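Local coordinates for L-arabinose ABC transporter, periplasmic L-arabinose-binding protein (Burkholderia thailandensis, PDB 4KZK) that binds beta-D-galactopyranose and probably captures L-arabinose in the periplasm for an ABC transporter, at residues G163-A175 and A223-G237. Sequence-based numbering, arbitrary orientation.
Sequences GWNPAEVGVLRLA and AFTKHRNFRHWVAFG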
loop_
_atom_site.group_PDB
_atom_site.type_symbol
_atom_site.label_atom_id
_atom_site.label_comp_id
_atom_site.label_asym_id
_atom_site.label_seq_id
_atom_site.Cartn_x
_atom_site.Cartn_y
_atom_site.Cartn_z
ATOM N N GLY A 163 9.517 -3.154 -27.531
ATOM C CA GLY A 163 8.901 -3.448 -28.820
ATOM C C GLY A 163 7.761 -4.446 -28.744
ATOM O O GLY A 163 7.393 -5.064 -29.745
ATOM N N TRP A 164 7.204 -4.602 -27.547
ATOM C CA TRP A 164 6.085 -5.500 -27.337
ATOM C C TRP A 164 4.865 -4.980 -28.100
ATOM O O TRP A 164 4.656 -3.780 -28.201
ATOM C CB TRP A 164 5.753 -5.594 -25.842
ATOM C CG TRP A 164 6.677 -6.441 -25.047
ATOM C CD1 TRP A 164 7.908 -6.900 -25.416
ATOM C CD2 TRP A 164 6.465 -6.908 -23.705
ATOM N NE1 TRP A 164 8.467 -7.642 -24.393
ATOM C CE2 TRP A 164 7.598 -7.659 -23.337
ATOM C CE3 TRP A 164 5.417 -6.780 -22.787
ATOM C CZ2 TRP A 164 7.712 -8.281 -22.089
ATOM C CZ3 TRP A 164 5.532 -7.401 -21.554
ATOM C CH2 TRP A 164 6.676 -8.146 -21.220
ATOM N N ASN A 165 4.080 -5.881 -28.664
ATOM C CA ASN A 165 2.783 -5.531 -29.199
ATOM C C ASN A 165 1.770 -5.546 -28.055
ATOM O O ASN A 165 1.443 -6.614 -27.555
ATOM C CB ASN A 165 2.403 -6.539 -30.284
ATOM C CG ASN A 165 1.021 -6.300 -30.848
ATOM O OD1 ASN A 165 0.271 -5.453 -30.361
ATOM N ND2 ASN A 165 0.674 -7.052 -31.866
ATOM N N PRO A 166 1.279 -4.362 -27.630
ATOM C CA PRO A 166 0.461 -4.328 -26.417
ATOM C C PRO A 166 -0.860 -5.066 -26.546
ATOM O O PRO A 166 -1.398 -5.533 -25.534
ATOM C CB PRO A 166 0.224 -2.831 -26.171
ATOM C CG PRO A 166 0.500 -2.168 -27.455
ATOM C CD PRO A 166 1.467 -3.021 -28.205
ATOM N N ALA A 167 -1.371 -5.182 -27.762
ATOM C CA ALA A 167 -2.615 -5.893 -28.000
ATOM C C ALA A 167 -2.528 -7.402 -27.757
ATOM O O ALA A 167 -3.552 -8.068 -27.702
ATOM C CB ALA A 167 -3.091 -5.635 -29.422
ATOM N N GLU A 168 -1.320 -7.936 -27.616
ATOM C CA GLU A 168 -1.124 -9.370 -27.418
ATOM C C GLU A 168 -0.624 -9.729 -26.025
ATOM O O GLU A 168 -0.372 -10.897 -25.752
ATOM C CB GLU A 168 -0.164 -9.914 -28.476
ATOM C CG GLU A 168 -0.797 -9.989 -29.860
ATOM C CD GLU A 168 0.104 -10.643 -30.887
ATOM O OE1 GLU A 168 1.336 -10.696 -30.651
ATOM O OE2 GLU A 168 -0.420 -11.097 -31.932
ATOM N N VAL A 169 -0.511 -8.741 -25.144
ATOM C CA VAL A 169 0.102 -8.948 -23.819
ATOM C C VAL A 169 -0.947 -9.333 -22.776
ATOM O O VAL A 169 -2.016 -8.738 -22.700
ATOM C CB VAL A 169 0.897 -7.704 -23.384
ATOM C CG1 VAL A 169 1.462 -7.873 -21.978
ATOM C CG2 VAL A 169 2.043 -7.446 -24.359
ATOM N N GLY A 170 -0.637 -10.362 -21.995
ATOM C CA GLY A 170 -1.472 -10.727 -20.856
ATOM C C GLY A 170 -1.347 -9.678 -19.766
ATOM O O GLY A 170 -0.245 -9.256 -19.460
ATOM N N VAL A 171 -2.485 -9.275 -19.194
ATOM C CA VAL A 171 -2.545 -8.257 -18.142
ATOM C C VAL A 171 -3.038 -8.926 -16.858
ATOM O O VAL A 171 -4.220 -9.246 -16.726
ATOM C CB VAL A 171 -3.453 -7.084 -18.564
ATOM C CG1 VAL A 171 -3.543 -6.027 -17.480
ATOM C CG2 VAL A 171 -2.923 -6.485 -19.850
ATOM N N LEU A 172 -2.102 -9.170 -15.946
ATOM C CA LEU A 172 -2.427 -9.835 -14.681
ATOM C C LEU A 172 -2.795 -8.801 -13.614
ATOM O O LEU A 172 -1.929 -8.100 -13.088
ATOM C CB LEU A 172 -1.259 -10.697 -14.202
ATOM C CG LEU A 172 -1.585 -11.573 -12.989
ATOM C CD1 LEU A 172 -2.677 -12.569 -13.354
ATOM C CD2 LEU A 172 -0.338 -12.269 -12.471
ATOM N N ARG A 173 -4.075 -8.734 -13.270
ATOM C CA ARG A 173 -4.559 -7.814 -12.252
ATOM C C ARG A 173 -4.752 -8.551 -10.930
ATOM O O ARG A 173 -5.744 -9.264 -10.738
ATOM C CB ARG A 173 -5.875 -7.180 -12.693
ATOM C CG ARG A 173 -6.381 -6.095 -11.762
ATOM C CD ARG A 173 -7.737 -5.569 -12.178
ATOM N NE ARG A 173 -8.841 -6.399 -11.726
ATOM C CZ ARG A 173 -9.466 -6.306 -10.551
ATOM N NH1 ARG A 173 -10.492 -7.108 -10.296
ATOM N NH2 ARG A 173 -9.095 -5.421 -9.634
ATOM N N LEU A 174 -3.806 -8.375 -10.021
ATOM C CA LEU A 174 -3.926 -8.957 -8.678
ATOM C C LEU A 174 -4.941 -8.151 -7.911
ATOM O O LEU A 174 -4.713 -6.961 -7.659
ATOM C CB LEU A 174 -2.597 -8.912 -7.932
ATOM C CG LEU A 174 -1.478 -9.773 -8.487
ATOM C CD1 LEU A 174 -0.153 -9.316 -7.858
ATOM C CD2 LEU A 174 -1.737 -11.240 -8.245
ATOM N N ALA A 175 -6.049 -8.778 -7.525
ATOM C CA ALA A 175 -7.197 -8.027 -7.038
ATOM C C ALA A 175 -7.517 -8.299 -5.579
ATOM O O ALA A 175 -7.541 -9.452 -5.123
ATOM C CB ALA A 175 -8.410 -8.353 -7.880
ATOM N N ALA A 223 -4.082 -18.026 -12.192
ATOM C CA ALA A 223 -4.278 -17.302 -13.442
ATOM C C ALA A 223 -3.344 -17.790 -14.548
ATOM O O ALA A 223 -3.762 -17.940 -15.702
ATOM C CB ALA A 223 -4.070 -15.811 -13.213
ATOM N N PHE A 224 -2.067 -17.990 -14.218
ATOM C CA PHE A 224 -1.111 -18.457 -15.232
ATOM C C PHE A 224 -1.520 -19.810 -15.780
ATOM O O PHE A 224 -1.421 -20.057 -16.986
ATOM C CB PHE A 224 0.304 -18.548 -14.670
ATOM C CG PHE A 224 0.932 -17.220 -14.355
ATOM C CD1 PHE A 224 0.868 -16.170 -15.264
ATOM C CD2 PHE A 224 1.625 -17.021 -13.154
ATOM C CE1 PHE A 224 1.446 -14.946 -14.984
ATOM C CE2 PHE A 224 2.212 -15.786 -12.874
ATOM C CZ PHE A 224 2.122 -14.752 -13.798
ATOM N N THR A 225 -1.987 -20.694 -14.914
ATOM C CA THR A 225 -2.455 -22.002 -15.374
ATOM C C THR A 225 -3.584 -21.908 -16.402
ATOM O O THR A 225 -3.596 -22.673 -17.368
ATOM C CB THR A 225 -2.915 -22.871 -14.195
ATOM O OG1 THR A 225 -1.821 -23.028 -13.295
ATOM C CG2 THR A 225 -3.369 -24.258 -14.655
ATOM N N LYS A 226 -4.532 -20.995 -16.199
ATOM C CA LYS A 226 -5.640 -20.833 -17.153
ATOM C C LYS A 226 -5.278 -20.113 -18.438
ATOM O O LYS A 226 -5.983 -20.257 -19.428
ATOM C CB LYS A 226 -6.800 -20.070 -16.519
ATOM C CG LYS A 226 -7.374 -20.776 -15.320
ATOM C CD LYS A 226 -8.733 -20.227 -14.909
ATOM C CE LYS A 226 -9.129 -20.814 -13.564
ATOM N NZ LYS A 226 -10.316 -20.151 -12.953
ATOM N N HIS A 227 -4.211 -19.318 -18.427
ATOM C CA HIS A 227 -3.887 -18.470 -19.574
ATOM C C HIS A 227 -2.486 -18.729 -20.094
ATOM O O HIS A 227 -1.659 -17.819 -20.194
ATOM C CB HIS A 227 -4.082 -17.004 -19.191
ATOM C CG HIS A 227 -5.500 -16.668 -18.861
ATOM N ND1 HIS A 227 -6.432 -16.381 -19.833
ATOM C CD2 HIS A 227 -6.156 -16.613 -17.678
ATOM C CE1 HIS A 227 -7.598 -16.142 -19.261
ATOM N NE2 HIS A 227 -7.461 -16.284 -17.955
ATOM N N ARG A 228 -2.232 -19.980 -20.464
ATOM C CA ARG A 228 -0.933 -20.392 -20.996
ATOM C C ARG A 228 -0.673 -19.860 -22.414
ATOM O O ARG A 228 0.423 -20.035 -22.952
ATOM C CB ARG A 228 -0.819 -21.923 -20.976
ATOM N N ASN A 229 -1.683 -19.232 -23.013
ATOM C CA ASN A 229 -1.596 -18.660 -24.367
ATOM C C ASN A 229 -0.694 -17.423 -24.508
ATOM O O ASN A 229 -0.186 -17.140 -25.595
ATOM C CB ASN A 229 -3.012 -18.312 -24.870
ATOM C CG ASN A 229 -3.745 -17.328 -23.956
ATOM O OD1 ASN A 229 -4.156 -17.676 -22.841
ATOM N ND2 ASN A 229 -3.910 -16.089 -24.423
ATOM N N PHE A 230 -0.507 -16.676 -23.424
ATOM C CA PHE A 230 0.283 -15.442 -23.474
ATOM C C PHE A 230 1.771 -15.724 -23.392
ATOM O O PHE A 230 2.208 -16.540 -22.587
ATOM C CB PHE A 230 -0.113 -14.500 -22.335
ATOM C CG PHE A 230 -1.519 -13.978 -22.446
ATOM C CD1 PHE A 230 -1.885 -13.151 -23.497
ATOM C CD2 PHE A 230 -2.474 -14.300 -21.493
ATOM C CE1 PHE A 230 -3.174 -12.662 -23.605
ATOM C CE2 PHE A 230 -3.772 -13.811 -21.597
ATOM C CZ PHE A 230 -4.122 -12.994 -22.656
ATOM N N ARG A 231 2.551 -15.040 -24.223
ATOM C CA ARG A 231 4.001 -15.125 -24.146
ATOM C C ARG A 231 4.529 -14.021 -23.228
ATOM O O ARG A 231 5.412 -14.244 -22.388
ATOM C CB ARG A 231 4.588 -14.986 -25.545
ATOM C CG ARG A 231 6.102 -15.055 -25.608
ATOM C CD ARG A 231 6.639 -16.465 -25.435
ATOM N NE ARG A 231 7.998 -16.406 -24.897
ATOM C CZ ARG A 231 8.719 -17.453 -24.509
ATOM N NH1 ARG A 231 8.241 -18.694 -24.598
ATOM N NH2 ARG A 231 9.940 -17.245 -24.029
ATOM N N HIS A 232 3.964 -12.831 -23.388
ATOM C CA HIS A 232 4.355 -11.682 -22.610
ATOM C C HIS A 232 3.283 -11.347 -21.602
ATOM O O HIS A 232 2.076 -11.400 -21.919
ATOM C CB HIS A 232 4.553 -10.472 -23.510
ATOM C CG HIS A 232 5.748 -10.563 -24.401
ATOM N ND1 HIS A 232 5.799 -9.943 -25.628
ATOM C CD2 HIS A 232 6.948 -11.169 -24.231
ATOM C CE1 HIS A 232 6.979 -10.166 -26.182
ATOM N NE2 HIS A 232 7.700 -10.899 -25.349
ATOM N N TRP A 233 3.731 -10.962 -20.408
ATOM C CA TRP A 233 2.836 -10.543 -19.327
ATOM C C TRP A 233 3.232 -9.234 -18.694
ATOM O O TRP A 233 4.406 -8.902 -18.638
ATOM C CB TRP A 233 2.851 -11.565 -18.198
ATOM C CG TRP A 233 2.098 -12.815 -18.455
ATOM C CD1 TRP A 233 2.595 -13.977 -18.971
ATOM C CD2 TRP A 233 0.713 -13.046 -18.178
ATOM N NE1 TRP A 233 1.587 -14.915 -19.057
ATOM C CE2 TRP A 233 0.432 -14.378 -18.550
ATOM C CE3 TRP A 233 -0.313 -12.269 -17.622
ATOM C CZ2 TRP A 233 -0.844 -14.939 -18.407
ATOM C CZ3 TRP A 233 -1.570 -12.826 -17.477
ATOM C CH2 TRP A 233 -1.828 -14.150 -17.872
ATOM N N VAL A 234 2.237 -8.535 -18.164
ATOM C CA VAL A 234 2.468 -7.451 -17.219
ATOM C C VAL A 234 1.655 -7.763 -15.970
ATOM O O VAL A 234 0.666 -8.524 -16.028
ATOM C CB VAL A 234 2.108 -6.064 -17.809
ATOM C CG1 VAL A 234 2.861 -5.794 -19.113
ATOM C CG2 VAL A 234 0.622 -5.931 -18.047
ATOM N N ALA A 235 2.084 -7.217 -14.837
ATOM C CA ALA A 235 1.411 -7.524 -13.590
ATOM C C ALA A 235 1.525 -6.381 -12.621
ATOM O O ALA A 235 2.493 -5.622 -12.645
ATOM C CB ALA A 235 1.971 -8.803 -12.970
ATOM N N PHE A 236 0.549 -6.291 -11.734
ATOM C CA PHE A 236 0.515 -5.261 -10.720
ATOM C C PHE A 236 -0.529 -5.642 -9.705
ATOM O O PHE A 236 -1.460 -6.394 -9.988
ATOM C CB PHE A 236 0.168 -3.908 -11.374
ATOM C CG PHE A 236 -1.026 -3.981 -12.294
ATOM C CD1 PHE A 236 -0.865 -4.341 -13.627
ATOM C CD2 PHE A 236 -2.311 -3.752 -11.822
ATOM C CE1 PHE A 236 -1.945 -4.453 -14.475
ATOM C CE2 PHE A 236 -3.390 -3.857 -12.671
ATOM C CZ PHE A 236 -3.214 -4.207 -13.998
ATOM N N GLY A 237 -0.412 -5.055 -8.538
ATOM C CA GLY A 237 -1.385 -5.281 -7.487
ATOM C C GLY A 237 -1.712 -4.020 -6.729
ATOM O O GLY A 237 -1.880 -2.928 -7.305
HETATM O O HOH W 1 4.281 -8.774 -27.444
HETATM O O HOH W 2 1.907 -12.449 -25.493
#
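Gly170 to Arg173 pair in parallel with Trp233 to Phe236, two neighbouring strands in the C-terminal-side lobe of a periplasmic sugar-binding fold. Five backbone hydrogen bonds alternate along the seam: those of Gly170 N to His232 O, Val234 N to Gly170 O, Leu172 N to Val234 O (2.8 Å) and Leu174 N to Phe236 O are sound, whereas Phe236 N to Leu172 O is weak at 3.4 Å. Packing is dense on both faces. On one, Leu172 is forked: CD1 meets Ala223 CB at 3.5 Å and CD2 meets Phe224 CZ, on the helix leading into the loop, while its CB lies by Trp233 CE3 and Ala235 CB. Gly170, lacking a side chain, lets two rings close over its CA, which sits 3.5 Å from the Phe230 ring centroid, almost on the normal, and also over a face of the Trp233 indole. On the other face, Val171 CG1 touches the edge of the Phe236 ring at CE1 (3.7 Å). Phe236 CG stands between its backbone N and carbonyl carbon (chi1 48°), which swings the ring back over the neighbouring strand toward Arg173 CG; helices 144-161 and 180-195 cover it. The Arg173 guanidinium turns from the seam into salt bridges with Asp205 and Asp177. Toward the loop end the contact becomes wetter. Here His232 lies flat on the five-membered ring of Trp164, centroids 3.6 Å apart and planes at 6°, with its CB over the six-membered ring. One water joins His232 ND1 to Asn165 N; another donates to Glu168 O and accepts from His232 N. The chemistry thus grades from a buried, largely apolar interior, where alternate backbone groups bond across this seam and Arg173 is matched by carboxylates, to a stacked, water-bridged margin at the end remote from the sugar.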